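Local coordinates for probable spore coat polysaccharide biosynthesis protein E (Chromobacterium violaceum ATCC 12472, PDB 3G8R) that probably acts as a sialic acid synthase-like enzyme (N-acylneuraminate-9-phosphate synthase family) in polysaccharide biosynthesis, the present chain spanning its NeuB and SAF regions and binding zinc, at the interface of chains A and B. Residues are numbered along the deposited sequence; one frame, centred on the assembly and turned at random. Chains: chain A/B, Probable spore coat polysaccharide biosynthesis protein E.

Contact 1 and contact 2 belong to the same two-fold interface, with the centres of their C-alpha atoms about 31 Å apart, and they have no residues in common. Contact 2 lies where helix 209-216 of one chain meets its copy in the other, with helix 242-259 alongside. Contact 1 lies farther out, where helix 269-278 and the SAF domain of chain B pack against the NeuB portion of chain A. Each chain thus sends its C-terminal region over its partner, the swapped arrangement familiar from sialic acid synthases, and the dimer is therefore likely to be the working form.

Contact 1: the interface of chains A and B. Residues chain A 65-66, 70, 173; chain B 274, 277-278, 303.
B:Leu278 sets its CD2 methyl over the middle of one face of the A:Tyr66 ring, 3.5 Å from the ring centroid, a CH-pi contact. B:Leu278 closes helix 269-278 of chain B and meets the NeuB part of the other subunit here. The other face of the tyrosine is backed by its own neighbour: CG of A:Lys65 lies 3.4 Å above the plane of the A:Tyr66 ring, shifted toward the rim. The ring is therefore sandwiched between an aliphatic chain of its own subunit and a leucine of the partner. B:Ser277 approaches differently, with its hydroxyl OG in the plane of the ring at the edge, 3.6 Å from A:Tyr66 CE2. That hydroxyl hydrogen-bonds back into its own helix, B:Ser277 OG to B:Ser274 O at 2.7 Å. A chi1 of 59° puts OG between the backbone N and the carbonyl carbon of B:Ser277. The bond meets the B:Ser274 carbonyl at 134°, with the donor somewhat out of the carbonyl plane. Farther along, the phenyl groups of A:Phe70 and B:Phe303 cross obliquely rather than stacking. CE2 of B:Phe303 sits at the edge of the A:Phe70 ring, in its plane, and CZ of B:Phe303 comes within 3.6 Å of A:Phe70 CE1. One face of A:Phe70 is covered within chain A by the CB of A:Tyr66, which ties the two aromatic groups into one surface. That same methylene also faces the partner, with A:Tyr66 CB 3.8 Å from B:Phe303 CZ.

Contact 2: the interface of chains A and B. Residues chain A 212-213, 216; chain B 212-213, 216, 255, 258.
A:Leu213 pushes its branched end into the partner subunit and has more surface hidden than any other residue of this patch, 62 Å². It sits on helix 209-216 of the NeuB domain, a TIM-barrel fold of the sialic acid synthase family, and here that helix packs on its own copy in chain B across the two-fold axis. The two methyl groups of A:Leu213 divide the work. CD1 turns to the partner helix, 3.7 Å from B:Met212 CB and close also to the backbone oxygen of B:Met212, so it rests on the root of that selenomethionine rather than on its selenium. CD2 points instead toward helix 242-259, 4.0 Å from B:Met258 CB, with the A:Leu213 and B:Met258 side chains crossing at about a right angle. A:Leu213 therefore reaches both helix 209-216 and helix 242-259 of chain B.

B:Leu213 makes the reciprocal contact through its own CD1, 3.8 Å from A:Met212 CB, but with less of its surface hidden, 36 Å². The two-fold symmetry is not exact in detail: A:Met212 runs out extended beyond CG, whereas the chain of B:Met212 bends at chi3 (75°). In both, CG lies anti to the carbonyl carbon and the near-extended chi2 (-159° in A:Met212) carries the selenium on past it, while the opposing leucine touches CB. A:Leu213 CD1 and B:Leu213 CD1 approach to 4.2 Å, so the leucines also meet each other.

Where the helices end, A:Ala216 and B:Ala216 face one another, A:Ala216 CB to B:Ala216 CB at 4.1 Å. The small side chains probably help the helices to approach closely; B:Ala216 CB also lies 4.1 Å from the carbonyl oxygen of A:Leu213.

Contact 1: the interface of chains A and B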
loop_
_atom_site.group_PDB
_atom_site.type_symbol
_atom_site.label_atom_id
_atom_site.label_comp_id
_atom_site.label_asym_id
_atom_site.label_seq_id
_atom_site.Cartn_x
_atom_site.Cartn_y
_atom_site.Cartn_z
ATOM N N LYS A 65 36.315 -0.832 -6.010
ATOM C CA LYS A 65 35.369 -1.437 -5.098
ATOM C C LYS A 65 35.224 -2.938 -5.282
ATOM O O LYS A 65 35.328 -3.467 -6.409
ATOM C CB LYS A 65 34.016 -0.763 -5.270
ATOM C CG LYS A 65 33.126 -0.832 -4.046
ATOM C CD LYS A 65 31.984 0.193 -4.111
ATOM C CE LYS A 65 31.043 0.046 -2.906
ATOM N NZ LYS A 65 31.706 -0.855 -1.902
ATOM N N TYR A 66 34.991 -3.612 -4.154
ATOM C CA TYR A 66 34.539 -5.021 -4.083
ATOM C C TYR A 66 35.629 -6.090 -4.251
ATOM O O TYR A 66 35.561 -7.161 -3.626
ATOM C CB TYR A 66 33.379 -5.309 -5.044
ATOM C CG TYR A 66 32.095 -4.531 -4.797
ATOM C CD1 TYR A 66 31.259 -4.825 -3.706
ATOM C CD2 TYR A 66 31.690 -3.535 -5.686
ATOM C CE1 TYR A 66 30.050 -4.103 -3.496
ATOM C CE2 TYR A 66 30.521 -2.809 -5.494
ATOM C CZ TYR A 66 29.689 -3.089 -4.403
ATOM O OH TYR A 66 28.504 -2.361 -4.242
ATOM N N PHE A 70 35.638 -9.270 -1.769
ATOM C CA PHE A 70 35.390 -10.582 -2.326
ATOM C C PHE A 70 36.481 -11.581 -2.029
ATOM O O PHE A 70 36.203 -12.721 -1.646
ATOM C CB PHE A 70 35.192 -10.511 -3.834
ATOM C CG PHE A 70 33.868 -9.927 -4.253
ATOM C CD1 PHE A 70 33.699 -9.412 -5.528
ATOM C CD2 PHE A 70 32.788 -9.874 -3.375
ATOM C CE1 PHE A 70 32.478 -8.873 -5.918
ATOM C CE2 PHE A 70 31.564 -9.321 -3.773
ATOM C CZ PHE A 70 31.420 -8.824 -5.030
ATOM N N TYR A 173 23.375 1.654 -1.382
ATOM C CA TYR A 173 23.824 0.719 -0.386
ATOM C C TYR A 173 24.373 1.530 0.752
ATOM O O TYR A 173 25.546 1.864 0.740
ATOM C CB TYR A 173 24.933 -0.138 -0.994
ATOM C CG TYR A 173 24.476 -1.204 -1.990
ATOM C CD1 TYR A 173 24.400 -0.939 -3.367
ATOM C CD2 TYR A 173 24.164 -2.487 -1.558
ATOM C CE1 TYR A 173 24.004 -1.931 -4.294
ATOM C CE2 TYR A 173 23.781 -3.489 -2.464
ATOM C CZ TYR A 173 23.695 -3.201 -3.826
ATOM O OH TYR A 173 23.309 -4.216 -4.673
ATOM N N SER B 274 26.835 2.229 -9.418
ATOM C CA SER B 274 26.844 1.043 -8.557
ATOM C C SER B 274 26.768 -0.212 -9.366
ATOM O O SER B 274 27.662 -1.029 -9.253
ATOM C CB SER B 274 25.708 1.038 -7.549
ATOM O OG SER B 274 26.098 1.731 -6.383
ATOM N N SER B 277 29.797 -1.534 -11.270
ATOM C CA SER B 277 30.971 -1.984 -10.535
ATOM C C SER B 277 30.885 -3.449 -10.100
ATOM O O SER B 277 31.886 -4.056 -9.712
ATOM C CB SER B 277 31.325 -1.030 -9.390
ATOM O OG SER B 277 30.270 -0.889 -8.474
ATOM N N LEU B 278 29.707 -4.041 -10.218
ATOM C CA LEU B 278 29.589 -5.468 -9.965
ATOM C C LEU B 278 29.491 -6.340 -11.247
ATOM O O LEU B 278 29.388 -7.567 -11.150
ATOM C CB LEU B 278 28.383 -5.722 -9.066
ATOM C CG LEU B 278 28.417 -5.077 -7.686
ATOM C CD1 LEU B 278 27.006 -4.597 -7.303
ATOM C CD2 LEU B 278 29.034 -6.026 -6.635
ATOM N N PHE B 303 35.459 -9.808 -13.717
ATOM C CA PHE B 303 35.141 -8.579 -13.034
ATOM C C PHE B 303 36.405 -7.944 -12.469
ATOM O O PHE B 303 37.365 -8.634 -12.218
ATOM C CB PHE B 303 34.054 -8.879 -11.988
ATOM C CG PHE B 303 34.281 -8.252 -10.643
ATOM C CD1 PHE B 303 33.537 -7.152 -10.241
ATOM C CD2 PHE B 303 35.205 -8.791 -9.752
ATOM C CE1 PHE B 303 33.720 -6.568 -8.977
ATOM C CE2 PHE B 303 35.413 -8.202 -8.484
ATOM C CZ PHE B 303 34.660 -7.095 -8.099
#

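Contact 2: the interface of chains A and B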
loop_
_atom_site.group_PDB
_atom_site.type_symbol
_atom_site.label_atom_id
_atom_site.label_comp_id
_atom_site.label_asym_id
_atom_site.label_seq_id
_atom_site.Cartn_x
_atom_site.Cartn_y
_atom_site.Cartn_z
HETATM N N MSE A 212 5.643 -2.829 5.537
HETATM C CA MSE A 212 4.207 -2.743 5.553
HETATM C C MSE A 212 3.746 -2.127 4.224
HETATM O O MSE A 212 2.899 -2.674 3.492
HETATM C CB MSE A 212 3.751 -1.911 6.734
HETATM C CG MSE A 212 4.452 -2.186 8.057
HETATM SE SE MSE A 212 3.407 -1.601 9.365
HETATM C CE MSE A 212 4.641 -1.276 10.597
ATOM N N LEU A 213 4.344 -1.000 3.876
ATOM C CA LEU A 213 4.075 -0.362 2.594
ATOM C C LEU A 213 4.238 -1.353 1.453
ATOM O O LEU A 213 3.520 -1.294 0.456
ATOM C CB LEU A 213 5.025 0.791 2.423
ATOM C CG LEU A 213 4.452 2.163 2.718
ATOM C CD1 LEU A 213 3.620 2.200 3.945
ATOM C CD2 LEU A 213 5.583 3.146 2.802
ATOM N N ALA A 216 1.484 -3.927 1.326
ATOM C CA ALA A 216 0.203 -3.285 1.011
ATOM C C ALA A 216 0.149 -3.169 -0.450
ATOM O O ALA A 216 -0.909 -3.168 -1.030
ATOM C CB ALA A 216 0.090 -1.916 1.623
HETATM N N MSE B 212 -0.508 5.299 6.415
HETATM C CA MSE B 212 0.594 4.903 5.538
HETATM C C MSE B 212 0.140 3.784 4.600
HETATM O O MSE B 212 0.493 3.787 3.415
HETATM C CB MSE B 212 1.836 4.474 6.325
HETATM C CG MSE B 212 2.266 5.472 7.407
HETATM SE SE MSE B 212 3.913 5.164 7.975
HETATM C CE MSE B 212 4.800 5.790 6.618
ATOM N N LEU B 213 -0.660 2.857 5.121
ATOM C CA LEU B 213 -1.192 1.745 4.320
ATOM C C LEU B 213 -2.281 2.221 3.327
ATOM O O LEU B 213 -2.320 1.825 2.162
ATOM C CB LEU B 213 -1.775 0.665 5.262
ATOM C CG LEU B 213 -0.814 -0.388 5.773
ATOM C CD1 LEU B 213 0.594 0.119 5.895
ATOM C CD2 LEU B 213 -1.259 -1.007 7.114
ATOM N N ALA B 216 -0.613 3.864 0.556
ATOM C CA ALA B 216 0.093 2.918 -0.312
ATOM C C ALA B 216 -0.869 2.187 -1.256
ATOM O O ALA B 216 -0.463 1.705 -2.315
ATOM C CB ALA B 216 0.907 1.929 0.501
ATOM N N ALA B 255 5.024 8.379 4.270
ATOM C CA ALA B 255 4.636 7.327 3.349
ATOM C C ALA B 255 4.835 7.761 1.877
ATOM O O ALA B 255 5.449 7.035 1.073
ATOM C CB ALA B 255 3.185 6.910 3.619
HETATM N N MSE B 258 8.514 7.771 1.161
HETATM C CA MSE B 258 9.019 6.399 0.942
HETATM C C MSE B 258 8.479 5.748 -0.332
HETATM O O MSE B 258 9.136 4.901 -0.946
HETATM C CB MSE B 258 8.687 5.512 2.124
HETATM C CG MSE B 258 9.448 5.868 3.327
HETATM SE SE MSE B 258 8.942 4.824 4.651
HETATM C CE MSE B 258 10.537 4.270 5.047
#